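Local coordinates for putative immunoglobulin-blocking virulence protein (Mycoplasma mycoides subsp. capri, PDB 7ADK) that probably blocks host immunoglobulin as a mycoplasma virulence factor, acting together with a lipoprotein, with which it is in complex here, at residues G416-D426 with I446-K457. Sequence-based numbering, arbitrary orientation.
Sequences GLVLDLDVSND and ITSYRIKNMGEK
Asp422 OD1 is gripped by three donors where two parallel strands run out. Asn453 ND2 reaches it at 2.8 Å from above the carboxylate plane, with the oxygen lying in the plane of the Asn453 amide. Ser424 OG approaches on the syn side at 2.6 Å, and Ser424 N closes an Asx turn. Val423 N still bonds to Lys452 O. Farther along, Lys457 NZ binds both Ser424 O and Asp426 OD2, each at 2.8 Å, the second as a salt bridge. Glu456 OE2 hydrogen-bonds to Ser484 of the neighbouring lipoprotein chain.

Back along the strands, a ladder of backbone bonds joins 416-422 to 448-452. One face is greasy: Leu421 CD1 lies beside Ile451 CD1 at 3.8 Å, while Leu419 CD2 meets Tyr449 CE1 obliquely at 4.0 Å. On the other face Val418 CG1 packs on Arg450 CD at 3.8 Å; bent at chi3 (80°), Arg450 forms a salt bridge through NE to Glu478, and Asp420 forms one with Arg397.

Helix 426-442 connects the two neighbouring parallel strands, a beta-alpha-beta unit, and packs on Leu421 and Val423, while hydrogen bonds and a salt bridge tie together the chain ends that follow the two strands, next to the lipoprotein.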
ATOM      1  N   GLY A 416      -9.945  16.271 -38.550  1.00 74.37           N
ATOM      2  CA  GLY A 416      -9.754  14.851 -38.299  1.00 74.37           C
ATOM      3  C   GLY A 416     -10.845  14.243 -37.439  1.00 74.37           C
ATOM      4  O   GLY A 416     -11.271  14.828 -36.446  1.00 74.37           O
ATOM      5  N   LEU A 417     -11.301  13.061 -37.835  1.00 73.09           N
ATOM      6  CA  LEU A 417     -12.192  12.212 -37.058  1.00 73.09           C
ATOM      7  C   LEU A 417     -11.386  11.431 -36.017  1.00 73.09           C
ATOM      8  O   LEU A 417     -10.345  10.855 -36.320  1.00 73.09           O
ATOM      9  CB  LEU A 417     -12.958  11.314 -38.034  1.00 73.09           C
ATOM     10  CG  LEU A 417     -14.084  10.469 -37.440  1.00 73.09           C
ATOM     11  CD1 LEU A 417     -15.165  11.307 -36.782  1.00 73.09           C
ATOM     12  CD2 LEU A 417     -14.724   9.675 -38.562  1.00 73.09           C
ATOM     13  N   VAL A 418     -11.866  11.402 -34.783  1.00 70.84           N
ATOM     14  CA  VAL A 418     -11.220  10.790 -33.624  1.00 70.84           C
ATOM     15  C   VAL A 418     -12.160   9.760 -33.013  1.00 70.84           C
ATOM     16  O   VAL A 418     -13.323  10.068 -32.776  1.00 70.84           O
ATOM     17  CB  VAL A 418     -10.809  11.871 -32.605  1.00 70.84           C
ATOM     18  CG1 VAL A 418     -10.150  11.280 -31.357  1.00 70.84           C
ATOM     19  CG2 VAL A 418      -9.874  12.895 -33.255  1.00 70.84           C
ATOM     20  N   LEU A 419     -11.674   8.544 -32.769  1.00 72.07           N
ATOM     21  CA  LEU A 419     -12.411   7.459 -32.132  1.00 72.07           C
ATOM     22  C   LEU A 419     -11.921   7.273 -30.691  1.00 72.07           C
ATOM     23  O   LEU A 419     -10.742   7.013 -30.463  1.00 72.07           O
ATOM     24  CB  LEU A 419     -12.259   6.209 -33.009  1.00 72.07           C
ATOM     25  CG  LEU A 419     -12.863   4.910 -32.461  1.00 72.07           C
ATOM     26  CD1 LEU A 419     -14.301   5.074 -31.994  1.00 72.07           C
ATOM     27  CD2 LEU A 419     -12.855   3.848 -33.531  1.00 72.07           C
ATOM     28  N   ASP A 420     -12.847   7.386 -29.741  1.00 75.59           N
ATOM     29  CA  ASP A 420     -12.696   7.254 -28.289  1.00 75.59           C
ATOM     30  C   ASP A 420     -13.332   5.924 -27.852  1.00 75.59           C
ATOM     31  O   ASP A 420     -14.531   5.703 -28.030  1.00 75.59           O
ATOM     32  CB  ASP A 420     -13.311   8.526 -27.660  1.00 75.59           C
ATOM     33  CG  ASP A 420     -13.738   8.522 -26.179  1.00 75.59           C
ATOM     34  OD1 ASP A 420     -13.479   7.554 -25.436  1.00 75.59           O
ATOM     35  OD2 ASP A 420     -14.322   9.538 -25.736  1.00 75.59           O
ATOM     36  N   LEU A 421     -12.520   5.000 -27.324  1.00 71.87           N
ATOM     37  CA  LEU A 421     -12.929   3.693 -26.795  1.00 71.87           C
ATOM     38  C   LEU A 421     -12.572   3.592 -25.308  1.00 71.87           C
ATOM     39  O   LEU A 421     -11.413   3.369 -24.955  1.00 71.87           O
ATOM     40  CB  LEU A 421     -12.236   2.571 -27.593  1.00 71.87           C
ATOM     41  CG  LEU A 421     -12.821   2.335 -28.992  1.00 71.87           C
ATOM     42  CD1 LEU A 421     -11.829   1.605 -29.881  1.00 71.87           C
ATOM     43  CD2 LEU A 421     -14.081   1.493 -28.922  1.00 71.87           C
ATOM     44  N   ASP A 422     -13.569   3.710 -24.432  1.00 72.83           N
ATOM     45  CA  ASP A 422     -13.405   3.481 -22.996  1.00 72.83           C
ATOM     46  C   ASP A 422     -13.477   1.985 -22.687  1.00 72.83           C
ATOM     47  O   ASP A 422     -14.541   1.440 -22.409  1.00 72.83           O
ATOM     48  CB  ASP A 422     -14.444   4.273 -22.193  1.00 72.83           C
ATOM     49  CG  ASP A 422     -14.346   4.008 -20.684  1.00 72.83           C
ATOM     50  OD1 ASP A 422     -13.315   3.473 -20.204  1.00 72.83           O
ATOM     51  OD2 ASP A 422     -15.307   4.335 -19.957  1.00 72.83           O
ATOM     52  N   VAL A 423     -12.341   1.297 -22.721  1.00 70.34           N
ATOM     53  CA  VAL A 423     -12.274  -0.163 -22.548  1.00 70.34           C
ATOM     54  C   VAL A 423     -12.393  -0.614 -21.090  1.00 70.34           C
ATOM     55  O   VAL A 423     -12.318  -1.808 -20.811  1.00 70.34           O
ATOM     56  CB  VAL A 423     -11.066  -0.774 -23.279  1.00 70.34           C
ATOM     57  CG1 VAL A 423     -11.280  -0.678 -24.789  1.00 70.34           C
ATOM     58  CG2 VAL A 423      -9.738  -0.106 -22.922  1.00 70.34           C
ATOM     59  N   SER A 424     -12.653   0.296 -20.143  1.00 70.66           N
ATOM     60  CA  SER A 424     -13.192  -0.087 -18.833  1.00 70.66           C
ATOM     61  C   SER A 424     -14.651  -0.528 -18.926  1.00 70.66           C
ATOM     62  O   SER A 424     -15.102  -1.310 -18.090  1.00 70.66           O
ATOM     63  CB  SER A 424     -13.060   1.029 -17.806  1.00 70.66           C
ATOM     64  OG  SER A 424     -13.942   2.096 -18.064  1.00 70.66           O
ATOM     65  N   ASN A 425     -15.382  -0.077 -19.953  1.00 78.07           N
ATOM     66  CA  ASN A 425     -16.682  -0.631 -20.320  1.00 78.07           C
ATOM     67  C   ASN A 425     -16.489  -2.032 -20.933  1.00 78.07           C
ATOM     68  O   ASN A 425     -15.455  -2.325 -21.528  1.00 78.07           O
ATOM     69  CB  ASN A 425     -17.318   0.359 -21.315  1.00 78.07           C
ATOM     70  CG  ASN A 425     -18.818   0.244 -21.472  1.00 78.07           C
ATOM     71  OD1 ASN A 425     -19.356  -0.781 -21.853  1.00 78.07           O
ATOM     72  ND2 ASN A 425     -19.530   1.296 -21.179  1.00 78.07           N
ATOM     73  N   ASP A 426     -17.525  -2.855 -20.951  1.00 79.75           N
ATOM     74  CA  ASP A 426     -17.429  -4.233 -21.438  1.00 79.75           C
ATOM     75  C   ASP A 426     -18.139  -4.413 -22.781  1.00 79.75           C
ATOM     76  O   ASP A 426     -17.827  -5.357 -23.500  1.00 79.75           O
ATOM     77  CB  ASP A 426     -17.929  -5.211 -20.359  1.00 79.75           C
ATOM     78  CG  ASP A 426     -17.015  -5.275 -19.132  1.00 79.75           C
ATOM     79  OD1 ASP A 426     -15.794  -5.384 -19.288  1.00 79.75           O
ATOM     80  OD2 ASP A 426     -17.513  -5.220 -17.993  1.00 79.75           O
ATOM     81  N   ILE A 446      -9.797   7.426 -39.699  1.00 73.53           N
ATOM     82  CA  ILE A 446      -9.620   7.936 -38.331  1.00 73.53           C
ATOM     83  C   ILE A 446      -8.223   8.554 -38.181  1.00 73.53           C
ATOM     84  O   ILE A 446      -7.217   7.906 -38.452  1.00 73.53           O
ATOM     85  CB  ILE A 446      -9.877   6.810 -37.305  1.00 73.53           C
ATOM     86  CG1 ILE A 446     -11.255   6.133 -37.441  1.00 73.53           C
ATOM     87  CG2 ILE A 446      -9.669   7.290 -35.871  1.00 73.53           C
ATOM     88  CD1 ILE A 446     -12.457   7.042 -37.296  1.00 73.53           C
ATOM     89  N   THR A 447      -8.146   9.805 -37.735  1.00 71.25           N
ATOM     90  CA  THR A 447      -6.880  10.509 -37.469  1.00 71.25           C
ATOM     91  C   THR A 447      -6.318  10.155 -36.091  1.00 71.25           C
ATOM     92  O   THR A 447      -5.114  10.054 -35.923  1.00 71.25           O
ATOM     93  CB  THR A 447      -7.071  12.026 -37.618  1.00 71.25           C
ATOM     94  OG1 THR A 447      -7.422  12.314 -38.949  1.00 71.25           O
ATOM     95  CG2 THR A 447      -5.832  12.858 -37.339  1.00 71.25           C
ATOM     96  N   SER A 448      -7.160   9.924 -35.092  1.00 70.68           N
ATOM     97  CA  SER A 448      -6.718   9.488 -33.775  1.00 70.68           C
ATOM     98  C   SER A 448      -7.587   8.364 -33.247  1.00 70.68           C
ATOM     99  O   SER A 448      -8.792   8.527 -33.107  1.00 70.68           O
ATOM    100  CB  SER A 448      -6.718  10.671 -32.818  1.00 70.68           C
ATOM    101  OG  SER A 448      -6.491  10.246 -31.496  1.00 70.68           O
ATOM    102  N   TYR A 449      -6.971   7.272 -32.844  1.00 68.73           N
ATOM    103  CA  TYR A 449      -7.586   6.294 -31.957  1.00 68.73           C
ATOM    104  C   TYR A 449      -7.155   6.630 -30.531  1.00 68.73           C
ATOM    105  O   TYR A 449      -5.967   6.830 -30.300  1.00 68.73           O
ATOM    106  CB  TYR A 449      -7.155   4.885 -32.348  1.00 68.73           C
ATOM    107  CG  TYR A 449      -7.568   4.444 -33.726  1.00 68.73           C
ATOM    108  CD1 TYR A 449      -8.835   3.879 -33.931  1.00 68.73           C
ATOM    109  CD2 TYR A 449      -6.686   4.608 -34.804  1.00 68.73           C
ATOM    110  CE1 TYR A 449      -9.223   3.470 -35.214  1.00 68.73           C
ATOM    111  CE2 TYR A 449      -7.075   4.212 -36.090  1.00 68.73           C
ATOM    112  CZ  TYR A 449      -8.341   3.643 -36.293  1.00 68.73           C
ATOM    113  OH  TYR A 449      -8.699   3.243 -37.533  1.00 68.73           O
ATOM    114  N   ARG A 450      -8.097   6.705 -29.585  1.00 61.06           N
ATOM    115  CA  ARG A 450      -7.850   6.895 -28.145  1.00 61.06           C
ATOM    116  C   ARG A 450      -8.407   5.691 -27.391  1.00 61.06           C
ATOM    117  O   ARG A 450      -9.617   5.498 -27.377  1.00 61.06           O
ATOM    118  CB  ARG A 450      -8.501   8.185 -27.608  1.00 61.06           C
ATOM    119  CG  ARG A 450      -8.322   9.461 -28.447  1.00 61.06           C
ATOM    120  CD  ARG A 450      -9.014  10.648 -27.759  1.00 61.06           C
ATOM    121  NE  ARG A 450      -8.175  11.167 -26.683  1.00 61.06           N
ATOM    122  CZ  ARG A 450      -8.483  11.724 -25.537  1.00 61.06           C
ATOM    123  NH1 ARG A 450      -7.488  12.157 -24.847  1.00 61.06           N
ATOM    124  NH2 ARG A 450      -9.686  11.869 -25.075  1.00 61.06           N
ATOM    125  N   ILE A 451      -7.551   4.884 -26.770  1.00 58.49           N
ATOM    126  CA  ILE A 451      -7.951   3.713 -25.991  1.00 58.49           C
ATOM    127  C   ILE A 451      -7.784   4.067 -24.514  1.00 58.49           C
ATOM    128  O   ILE A 451      -6.659   4.276 -24.067  1.00 58.49           O
ATOM    129  CB  ILE A 451      -7.134   2.467 -26.391  1.00 58.49           C
ATOM    130  CG1 ILE A 451      -6.966   2.221 -27.907  1.00 58.49           C
ATOM    131  CG2 ILE A 451      -7.721   1.230 -25.712  1.00 58.49           C
ATOM    132  CD1 ILE A 451      -8.232   1.983 -28.715  1.00 58.49           C
ATOM    133  N   LYS A 452      -8.876   4.159 -23.756  1.00 60.42           N
ATOM    134  CA  LYS A 452      -8.897   4.703 -22.392  1.00 60.42           C
ATOM    135  C   LYS A 452      -9.123   3.628 -21.349  1.00 60.42           C
ATOM    136  O   LYS A 452      -9.928   2.736 -21.561  1.00 60.42           O
ATOM    137  CB  LYS A 452      -9.943   5.810 -22.245  1.00 60.42           C
ATOM    138  CG  LYS A 452      -9.633   7.068 -23.047  1.00 60.42           C
ATOM    139  CD  LYS A 452     -10.767   8.080 -23.022  1.00 60.42           C
ATOM    140  CE  LYS A 452     -11.064   8.713 -21.683  1.00 60.42           C
ATOM    141  NZ  LYS A 452     -10.109   9.687 -21.250  1.00 60.42           N
ATOM    142  N   ASN A 453      -8.454   3.751 -20.205  1.00 61.51           N
ATOM    143  CA  ASN A 453      -8.560   2.861 -19.049  1.00 61.51           C
ATOM    144  C   ASN A 453      -8.090   1.425 -19.322  1.00 61.51           C
ATOM    145  O   ASN A 453      -8.692   0.466 -18.846  1.00 61.51           O
ATOM    146  CB  ASN A 453      -9.969   2.942 -18.436  1.00 61.51           C
ATOM    147  CG  ASN A 453     -10.396   4.329 -18.035  1.00 61.51           C
ATOM    148  OD1 ASN A 453      -9.696   5.034 -17.327  1.00 61.51           O
ATOM    149  ND2 ASN A 453     -11.544   4.767 -18.471  1.00 61.51           N
ATOM    150  N   MET A 454      -7.007   1.250 -20.073  1.00 59.33           N
ATOM    151  CA  MET A 454      -6.471  -0.074 -20.378  1.00 59.33           C
ATOM    152  C   MET A 454      -5.990  -0.741 -19.089  1.00 59.33           C
ATOM    153  O   MET A 454      -5.113  -0.210 -18.417  1.00 59.33           O
ATOM    154  CB  MET A 454      -5.305   0.020 -21.358  1.00 59.33           C
ATOM    155  CG  MET A 454      -5.670   0.646 -22.684  1.00 59.33           C
ATOM    156  SD  MET A 454      -4.230   0.971 -23.706  1.00 59.33           S
ATOM    157  CE  MET A 454      -3.914  -0.654 -24.413  1.00 59.33           C
ATOM    158  N   GLY A 455      -6.550  -1.897 -18.731  1.00 62.30           N
ATOM    159  CA  GLY A 455      -6.180  -2.618 -17.515  1.00 62.30           C
ATOM    160  C   GLY A 455      -6.809  -2.106 -16.218  1.00 62.30           C
ATOM    161  O   GLY A 455      -6.466  -2.595 -15.152  1.00 62.30           O
ATOM    162  N   GLU A 456      -7.732  -1.148 -16.260  1.00 65.85           N
ATOM    163  CA  GLU A 456      -8.305  -0.558 -15.044  1.00 65.85           C
ATOM    164  C   GLU A 456      -9.203  -1.531 -14.257  1.00 65.85           C
ATOM    165  O   GLU A 456      -9.096  -1.635 -13.036  1.00 65.85           O
ATOM    166  CB  GLU A 456      -9.049   0.725 -15.432  1.00 65.85           C
ATOM    167  CG  GLU A 456      -9.523   1.561 -14.239  1.00 65.85           C
ATOM    168  CD  GLU A 456     -10.998   1.343 -13.878  1.00 65.85           C
ATOM    169  OE1 GLU A 456     -11.872   1.680 -14.704  1.00 65.85           O
ATOM    170  OE2 GLU A 456     -11.281   0.850 -12.766  1.00 65.85           O
ATOM    171  N   LYS A 457     -10.084  -2.263 -14.952  1.00 70.36           N
ATOM    172  CA  LYS A 457     -10.995  -3.271 -14.383  1.00 70.36           C
ATOM    173  C   LYS A 457     -10.304  -4.606 -14.101  1.00 70.36           C
ATOM    174  O   LYS A 457     -10.473  -5.189 -13.036  1.00 70.36           O
ATOM    175  CB  LYS A 457     -12.195  -3.418 -15.326  1.00 70.36           C
ATOM    176  CG  LYS A 457     -13.209  -4.483 -14.904  1.00 70.36           C
ATOM    177  CD  LYS A 457     -14.459  -4.469 -15.784  1.00 70.36           C
ATOM    178  CE  LYS A 457     -15.435  -3.378 -15.361  1.00 70.36           C
ATOM    179  NZ  LYS A 457     -16.461  -3.141 -16.390  1.00 70.36           N
TER